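Local coordinates for protein type III effector HopA1 (Pseudomonas syringae pv. tomato str. DC3000, PDB 4RSX) that is a type III secretion effector of a plant pathogen, probably delivered into host cells to act there, though its molecular activity is not established, at residues A[48-59]-A[82-93]. Residues are numbered along the deposited sequence; the frame is centred on the assembly and turned at random.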
ATOM      1  N   GLN A  48      15.585  13.113   5.601  1.00 13.48           N
ATOM      2  CA  GLN A  48      15.115  13.089   4.206  1.00 14.91           C
ATOM      3  C   GLN A  48      16.266  12.959   3.211  1.00 17.53           C
ATOM      4  O   GLN A  48      16.238  12.128   2.294  1.00 15.64           O
ATOM      5  CB  GLN A  48      14.275  14.345   3.910  1.00 12.44           C
ATOM      6  CG  GLN A  48      12.992  14.398   4.751  1.00 14.06           C
ATOM      7  CD  GLN A  48      12.131  15.637   4.508  1.00 19.51           C
ATOM      8  OE1 GLN A  48      11.978  16.103   3.374  1.00 23.24           O
ATOM      9  NE2 GLN A  48      11.550  16.162   5.580  1.00 13.95           N
ATOM     10  N   GLU A  49      17.299  13.766   3.414  1.00 21.00           N
ATOM     11  CA  GLU A  49      18.467  13.706   2.551  1.00 21.85           C
ATOM     12  C   GLU A  49      19.165  12.348   2.617  1.00 19.32           C
ATOM     13  O   GLU A  49      19.597  11.824   1.595  1.00 23.30           O
ATOM     14  CB  GLU A  49      19.433  14.853   2.881  1.00 20.91           C
ATOM     15  CG  GLU A  49      18.850  16.241   2.559  1.00 27.27           C
ATOM     16  CD  GLU A  49      18.785  16.523   1.054  1.00 35.49           C
ATOM     17  OE1 GLU A  49      19.422  15.779   0.273  1.00 35.87           O
ATOM     18  OE2 GLU A  49      18.102  17.489   0.648  1.00 43.58           O
ATOM     19  N   GLU A  50      19.271  11.784   3.815  1.00 20.43           N
ATOM     20  CA  GLU A  50      19.828  10.442   3.996  1.00 22.81           C
ATOM     21  C   GLU A  50      18.981   9.422   3.215  1.00 21.65           C
ATOM     22  O   GLU A  50      19.503   8.468   2.623  1.00 20.62           O
ATOM     23  CB  GLU A  50      19.877  10.089   5.497  1.00 22.39           C
ATOM     24  CG  GLU A  50      20.434   8.690   5.816  1.00 29.83           C
ATOM     25  CD  GLU A  50      20.140   8.235   7.256  1.00 39.53           C
ATOM     26  OE1 GLU A  50      19.424   8.959   7.987  1.00 39.66           O
ATOM     27  OE2 GLU A  50      20.615   7.145   7.658  1.00 45.54           O
ATOM     28  N   PHE A  51      17.672   9.648   3.203  1.00 16.06           N
ATOM     29  CA  PHE A  51      16.757   8.770   2.485  1.00 17.74           C
ATOM     30  C   PHE A  51      17.065   8.782   0.981  1.00 19.10           C
ATOM     31  O   PHE A  51      17.268   7.730   0.367  1.00 18.41           O
ATOM     32  CB  PHE A  51      15.305   9.190   2.747  1.00 16.96           C
ATOM     33  CG  PHE A  51      14.297   8.250   2.166  1.00 16.11           C
ATOM     34  CD1 PHE A  51      13.832   7.170   2.912  1.00 15.47           C
ATOM     35  CD2 PHE A  51      13.829   8.423   0.872  1.00 17.09           C
ATOM     36  CE1 PHE A  51      12.914   6.282   2.376  1.00 16.90           C
ATOM     37  CE2 PHE A  51      12.901   7.536   0.329  1.00 18.10           C
ATOM     38  CZ  PHE A  51      12.448   6.463   1.078  1.00 16.96           C
ATOM     39  N   LEU A  52      17.113   9.973   0.388  1.00 20.71           N
ATOM     40  CA  LEU A  52      17.442  10.089  -1.036  1.00 19.10           C
ATOM     41  C   LEU A  52      18.807   9.489  -1.349  1.00 19.45           C
ATOM     42  O   LEU A  52      18.974   8.792  -2.351  1.00 16.42           O
ATOM     43  CB  LEU A  52      17.381  11.547  -1.494  1.00 17.44           C
ATOM     44  CG  LEU A  52      15.994  12.156  -1.358  1.00 18.52           C
ATOM     45  CD1 LEU A  52      15.974  13.548  -1.926  1.00 22.62           C
ATOM     46  CD2 LEU A  52      14.967  11.270  -2.050  1.00 18.12           C
ATOM     47  N   HIS A  53      19.787   9.737  -0.486  1.00 25.48           N
ATOM     48  CA  HIS A  53      21.121   9.195  -0.740  1.00 29.51           C
ATOM     49  C   HIS A  53      21.149   7.671  -0.676  1.00 23.94           C
ATOM     50  O   HIS A  53      21.965   7.031  -1.342  1.00 26.53           O
ATOM     51  CB  HIS A  53      22.179   9.838   0.173  1.00 29.24           C
ATOM     52  CG  HIS A  53      22.707  11.132  -0.367  1.00 45.71           C
ATOM     53  ND1 HIS A  53      23.771  11.192  -1.243  1.00 52.06           N
ATOM     54  CD2 HIS A  53      22.289  12.411  -0.192  1.00 47.83           C
ATOM     55  CE1 HIS A  53      23.997  12.454  -1.571  1.00 60.43           C
ATOM     56  NE2 HIS A  53      23.112  13.212  -0.948  1.00 54.34           N
ATOM     57  N   THR A  54      20.245   7.093   0.106  1.00 18.04           N
ATOM     58  CA  THR A  54      20.186   5.642   0.241  1.00 21.70           C
ATOM     59  C   THR A  54      19.566   5.034  -1.002  1.00 20.20           C
ATOM     60  O   THR A  54      20.024   3.999  -1.481  1.00 21.08           O
ATOM     61  CB  THR A  54      19.358   5.244   1.461  1.00 22.90           C
ATOM     62  OG1 THR A  54      19.990   5.767   2.635  1.00 26.97           O
ATOM     63  CG2 THR A  54      19.248   3.721   1.570  1.00 21.67           C
ATOM     64  N   LEU A  55      18.514   5.681  -1.506  1.00 17.89           N
ATOM     65  CA  LEU A  55      17.898   5.281  -2.770  1.00 23.07           C
ATOM     66  C   LEU A  55      18.977   5.167  -3.853  1.00 24.26           C
ATOM     67  O   LEU A  55      19.091   4.130  -4.512  1.00 20.26           O
ATOM     68  CB  LEU A  55      16.818   6.282  -3.197  1.00 19.40           C
ATOM     69  CG  LEU A  55      15.499   6.347  -2.418  1.00 21.15           C
ATOM     70  CD1 LEU A  55      14.495   7.285  -3.100  1.00 20.01           C
ATOM     71  CD2 LEU A  55      14.891   4.957  -2.240  1.00 18.66           C
ATOM     72  N   LYS A  56      19.793   6.213  -3.998  1.00 20.22           N
ATOM     73  CA  LYS A  56      20.854   6.220  -5.008  1.00 20.83           C
ATOM     74  C   LYS A  56      21.898   5.146  -4.738  1.00 21.48           C
ATOM     75  O   LYS A  56      22.408   4.524  -5.667  1.00 23.43           O
ATOM     76  CB  LYS A  56      21.518   7.595  -5.096  1.00 20.53           C
ATOM     77  CG  LYS A  56      20.602   8.688  -5.632  1.00 24.10           C
ATOM     78  CD  LYS A  56      21.325  10.032  -5.740  1.00 31.33           C
ATOM     79  CE  LYS A  56      21.594  10.652  -4.378  1.00 29.32           C
ATOM     80  NZ  LYS A  56      22.181  12.021  -4.475  1.00 36.01           N
ATOM     81  N   ALA A  57      22.207   4.924  -3.463  1.00 23.15           N
ATOM     82  CA  ALA A  57      23.147   3.873  -3.071  1.00 23.11           C
ATOM     83  C   ALA A  57      22.592   2.466  -3.326  1.00 27.00           C
ATOM     84  O   ALA A  57      23.350   1.523  -3.580  1.00 25.88           O
ATOM     85  CB  ALA A  57      23.523   4.024  -1.611  1.00 20.79           C
ATOM     86  N   LEU A  58      21.272   2.321  -3.240  1.00 22.23           N
ATOM     87  CA  LEU A  58      20.636   1.014  -3.418  1.00 25.45           C
ATOM     88  C   LEU A  58      20.497   0.677  -4.904  1.00 22.76           C
ATOM     89  O   LEU A  58      20.658  -0.476  -5.323  1.00 22.53           O
ATOM     90  CB  LEU A  58      19.259   1.003  -2.743  1.00 22.62           C
ATOM     91  CG  LEU A  58      19.305   0.838  -1.232  1.00 17.92           C
ATOM     92  CD1 LEU A  58      17.947   1.100  -0.617  1.00 17.15           C
ATOM     93  CD2 LEU A  58      19.794  -0.561  -0.913  1.00 19.41           C
ATOM     94  N   ASN A  59      20.197   1.710  -5.682  1.00 18.67           N
ATOM     95  CA  ASN A  59      20.007   1.608  -7.118  1.00 19.41           C
ATOM     96  C   ASN A  59      21.201   0.995  -7.856  1.00 25.64           C
ATOM     97  O   ASN A  59      22.315   1.527  -7.809  1.00 22.93           O
ATOM     98  CB  ASN A  59      19.752   3.008  -7.667  1.00 19.01           C
ATOM     99  CG  ASN A  59      19.416   3.003  -9.143  1.00 21.51           C
ATOM    100  OD1 ASN A  59      18.670   2.146  -9.626  1.00 22.66           O
ATOM    101  ND2 ASN A  59      19.964   3.967  -9.872  1.00 24.01           N
ATOM    102  N   LEU A  82      18.163   7.849 -11.856  1.00 40.32           N
ATOM    103  CA  LEU A  82      17.745   8.212 -10.511  1.00 37.62           C
ATOM    104  C   LEU A  82      18.464   9.461 -10.005  1.00 34.53           C
ATOM    105  O   LEU A  82      17.823  10.404  -9.513  1.00 35.34           O
ATOM    106  CB  LEU A  82      17.978   7.039  -9.560  1.00 32.01           C
ATOM    107  CG  LEU A  82      17.470   7.295  -8.147  1.00 31.16           C
ATOM    108  CD1 LEU A  82      15.989   7.647  -8.192  1.00 31.09           C
ATOM    109  CD2 LEU A  82      17.732   6.085  -7.245  1.00 25.16           C
ATOM    110  N   ASP A  83      19.787   9.475 -10.156  1.00 28.09           N
ATOM    111  CA  ASP A  83      20.606  10.558  -9.604  1.00 32.81           C
ATOM    112  C   ASP A  83      20.223  11.920 -10.173  1.00 29.42           C
ATOM    113  O   ASP A  83      20.192  12.913  -9.449  1.00 33.85           O
ATOM    114  CB  ASP A  83      22.100  10.275  -9.818  1.00 30.62           C
ATOM    115  CG  ASP A  83      22.572   9.035  -9.079  1.00 35.85           C
ATOM    116  OD1 ASP A  83      21.719   8.257  -8.592  1.00 35.08           O
ATOM    117  OD2 ASP A  83      23.802   8.825  -8.996  1.00 42.21           O
ATOM    118  N   LYS A  84      19.905  11.955 -11.463  1.00 30.09           N
ATOM    119  CA  LYS A  84      19.514  13.198 -12.126  1.00 30.38           C
ATOM    120  C   LYS A  84      18.151  13.696 -11.665  1.00 34.49           C
ATOM    121  O   LYS A  84      17.975  14.890 -11.439  1.00 32.90           O
ATOM    122  CB  LYS A  84      19.520  13.031 -13.649  1.00 40.00           C
ATOM    123  CG  LYS A  84      19.362  14.344 -14.424  1.00 48.90           C
ATOM    124  CD  LYS A  84      19.251  14.110 -15.937  1.00 49.71           C
ATOM    125  CE  LYS A  84      19.415  15.408 -16.728  1.00 54.64           C
ATOM    126  NZ  LYS A  84      18.394  16.432 -16.379  1.00 59.74           N
ATOM    127  N   TYR A  85      17.186  12.784 -11.527  1.00 38.55           N
ATOM    128  CA  TYR A  85      15.853  13.160 -11.039  1.00 33.12           C
ATOM    129  C   TYR A  85      15.926  13.773  -9.632  1.00 28.87           C
ATOM    130  O   TYR A  85      15.320  14.810  -9.356  1.00 32.94           O
ATOM    131  CB  TYR A  85      14.892  11.954 -11.060  1.00 29.09           C
ATOM    132  CG  TYR A  85      13.493  12.282 -10.569  1.00 28.85           C
ATOM    133  CD1 TYR A  85      12.527  12.774 -11.441  1.00 25.91           C
ATOM    134  CD2 TYR A  85      13.139  12.107  -9.224  1.00 28.10           C
ATOM    135  CE1 TYR A  85      11.249  13.078 -11.001  1.00 29.04           C
ATOM    136  CE2 TYR A  85      11.853  12.419  -8.767  1.00 24.50           C
ATOM    137  CZ  TYR A  85      10.917  12.903  -9.668  1.00 30.52           C
ATOM    138  OH  TYR A  85       9.645  13.219  -9.250  1.00 29.84           O
ATOM    139  N   ILE A  86      16.670  13.127  -8.740  1.00 30.31           N
ATOM    140  CA  ILE A  86      16.781  13.609  -7.362  1.00 32.53           C
ATOM    141  C   ILE A  86      17.462  14.980  -7.323  1.00 35.06           C
ATOM    142  O   ILE A  86      17.100  15.850  -6.529  1.00 31.33           O
ATOM    143  CB  ILE A  86      17.534  12.587  -6.474  1.00 26.24           C
ATOM    144  CG1 ILE A  86      16.684  11.324  -6.310  1.00 24.51           C
ATOM    145  CG2 ILE A  86      17.876  13.184  -5.103  1.00 24.95           C
ATOM    146  CD1 ILE A  86      17.321  10.252  -5.443  1.00 21.97           C
ATOM    147  N   ALA A  87      18.436  15.160  -8.210  1.00 41.62           N
ATOM    148  CA  ALA A  87      19.212  16.393  -8.293  1.00 43.70           C
ATOM    149  C   ALA A  87      18.382  17.587  -8.760  1.00 42.68           C
ATOM    150  O   ALA A  87      18.622  18.712  -8.324  1.00 48.39           O
ATOM    151  CB  ALA A  87      20.410  16.188  -9.218  1.00 43.63           C
ATOM    152  N   GLU A  88      17.403  17.340  -9.632  1.00 38.55           N
ATOM    153  CA  GLU A  88      16.720  18.423 -10.343  1.00 37.70           C
ATOM    154  C   GLU A  88      15.237  18.564 -10.051  1.00 39.29           C
ATOM    155  O   GLU A  88      14.720  19.681  -9.997  1.00 47.65           O
ATOM    156  CB  GLU A  88      16.909  18.261 -11.853  1.00 43.28           C
ATOM    157  CG  GLU A  88      18.369  18.196 -12.277  1.00 45.92           C
ATOM    158  CD  GLU A  88      18.554  18.072 -13.781  1.00 54.60           C
ATOM    159  OE1 GLU A  88      17.551  17.902 -14.513  1.00 54.87           O
ATOM    160  OE2 GLU A  88      19.717  18.145 -14.235  1.00 64.73           O
ATOM    161  N   SER A  89      14.536  17.448  -9.905  1.00 33.58           N
ATOM    162  CA  SER A  89      13.095  17.525  -9.681  1.00 35.50           C
ATOM    163  C   SER A  89      12.794  18.199  -8.354  1.00 35.80           C
ATOM    164  O   SER A  89      13.392  17.857  -7.331  1.00 36.69           O
ATOM    165  CB  SER A  89      12.441  16.142  -9.718  1.00 29.08           C
ATOM    166  OG  SER A  89      11.069  16.245  -9.382  1.00 29.22           O
ATOM    167  N   PRO A  90      11.880  19.181  -8.372  1.00 37.91           N
ATOM    168  CA  PRO A  90      11.408  19.829  -7.142  1.00 36.04           C
ATOM    169  C   PRO A  90      10.421  18.932  -6.401  1.00 35.24           C
ATOM    170  O   PRO A  90       9.962  19.282  -5.311  1.00 32.52           O
ATOM    171  CB  PRO A  90      10.688  21.083  -7.660  1.00 37.57           C
ATOM    172  CG  PRO A  90      10.261  20.727  -9.067  1.00 31.94           C
ATOM    173  CD  PRO A  90      11.341  19.817  -9.590  1.00 36.74           C
ATOM    174  N   ASP A  91      10.094  17.787  -6.990  1.00 36.49           N
ATOM    175  CA  ASP A  91       9.183  16.843  -6.348  1.00 35.15           C
ATOM    176  C   ASP A  91       9.881  15.629  -5.738  1.00 28.75           C
ATOM    177  O   ASP A  91       9.213  14.756  -5.187  1.00 27.99           O
ATOM    178  CB  ASP A  91       8.146  16.357  -7.348  1.00 35.32           C
ATOM    179  CG  ASP A  91       7.176  17.432  -7.730  1.00 39.07           C
ATOM    180  OD1 ASP A  91       6.433  17.894  -6.836  1.00 44.98           O
ATOM    181  OD2 ASP A  91       7.154  17.806  -8.922  1.00 47.16           O
ATOM    182  N   ALA A  92      11.211  15.586  -5.835  1.00 24.26           N
ATOM    183  CA  ALA A  92      12.004  14.420  -5.439  1.00 23.57           C
ATOM    184  C   ALA A  92      11.756  13.930  -4.006  1.00 22.20           C
ATOM    185  O   ALA A  92      11.863  12.737  -3.731  1.00 21.80           O
ATOM    186  CB  ALA A  92      13.495  14.686  -5.660  1.00 23.60           C
ATOM    187  N   LYS A  93      11.427  14.847  -3.101  1.00 25.67           N
ATOM    188  CA  LYS A  93      11.149  14.484  -1.715  1.00 26.46           C
ATOM    189  C   LYS A  93       9.694  14.068  -1.508  1.00 24.86           C
ATOM    190  O   LYS A  93       9.320  13.608  -0.422  1.00 20.70           O
ATOM    191  CB  LYS A  93      11.488  15.658  -0.779  1.00 28.07           C
ATOM    192  CG  LYS A  93      12.975  15.979  -0.682  1.00 31.78           C
ATOM    193  CD  LYS A  93      13.263  17.145   0.286  1.00 32.38           C
ATOM    194  CE  LYS A  93      14.774  17.335   0.458  1.00 39.66           C
ATOM    195  NZ  LYS A  93      15.182  18.741   0.791  1.00 45.19           N
TER
HETATM  196  O   HOH W   1      22.173   5.583  -8.490  1.00 25.82           O
HETATM  197  O   HOH W   2      21.685  13.276  -7.124  1.00 27.46           O
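Torsions set the meeting of K56 with D83 and I86: the lysine's CG stands opposite its carbonyl carbon (chi1 -67°), and a bend at chi3 (-72°) turns the amine aside after the methylenes have crossed the aspartate. K56 CG therefore lies 3.2 Å from D83 OD1, while K56 NZ stays 5.6 Å from that oxygen, so the opposite charges are near but not in contact. Two waters bridge the segments, each joining one residue's side chain to the other's backbone carbonyl. One donates to both K56 O and D83 OD1 and accepts from N59 ND2; the other accepts from K56 NZ and donates to D83 O.

Beneath this polar margin the helices of 48-58 and 82-88 run nearly antiparallel, at 164°, and are joined by aliphatic branches. I86 sends CD1 to K56 CG and lays CG2 at 3.7 Å from L52 CD1, the side chains lying alongside, ends pointing opposite ways. One turn back, L82 CD2 reaches L55 O (3.6 Å) and packs against N59 CB. Y97, on strand 96-101, touches L55, L82 and I86, so the pair of helices rests on the antiparallel sheet; N59 OD1 is tied to V66 N on the edge strand 64-68.

Beyond the turn from S89 to A92, K93 stretches back to the first helix. The lysine chain crosses the glutamine nearly at a right angle, its CD 3.5 Å from Q48 OE1, with Q48 NE2 bonded to M43 O, and K93 NZ forms a salt bridge with E49 OE2 at 3.2 Å, weak as a hydrogen bond. The chemistry thus divides: leucine, isoleucine and the aliphatic part of K56 join the helices, whereas the charged fringe works through one salt bridge and water, which probably leaves its electrostatic contribution modest.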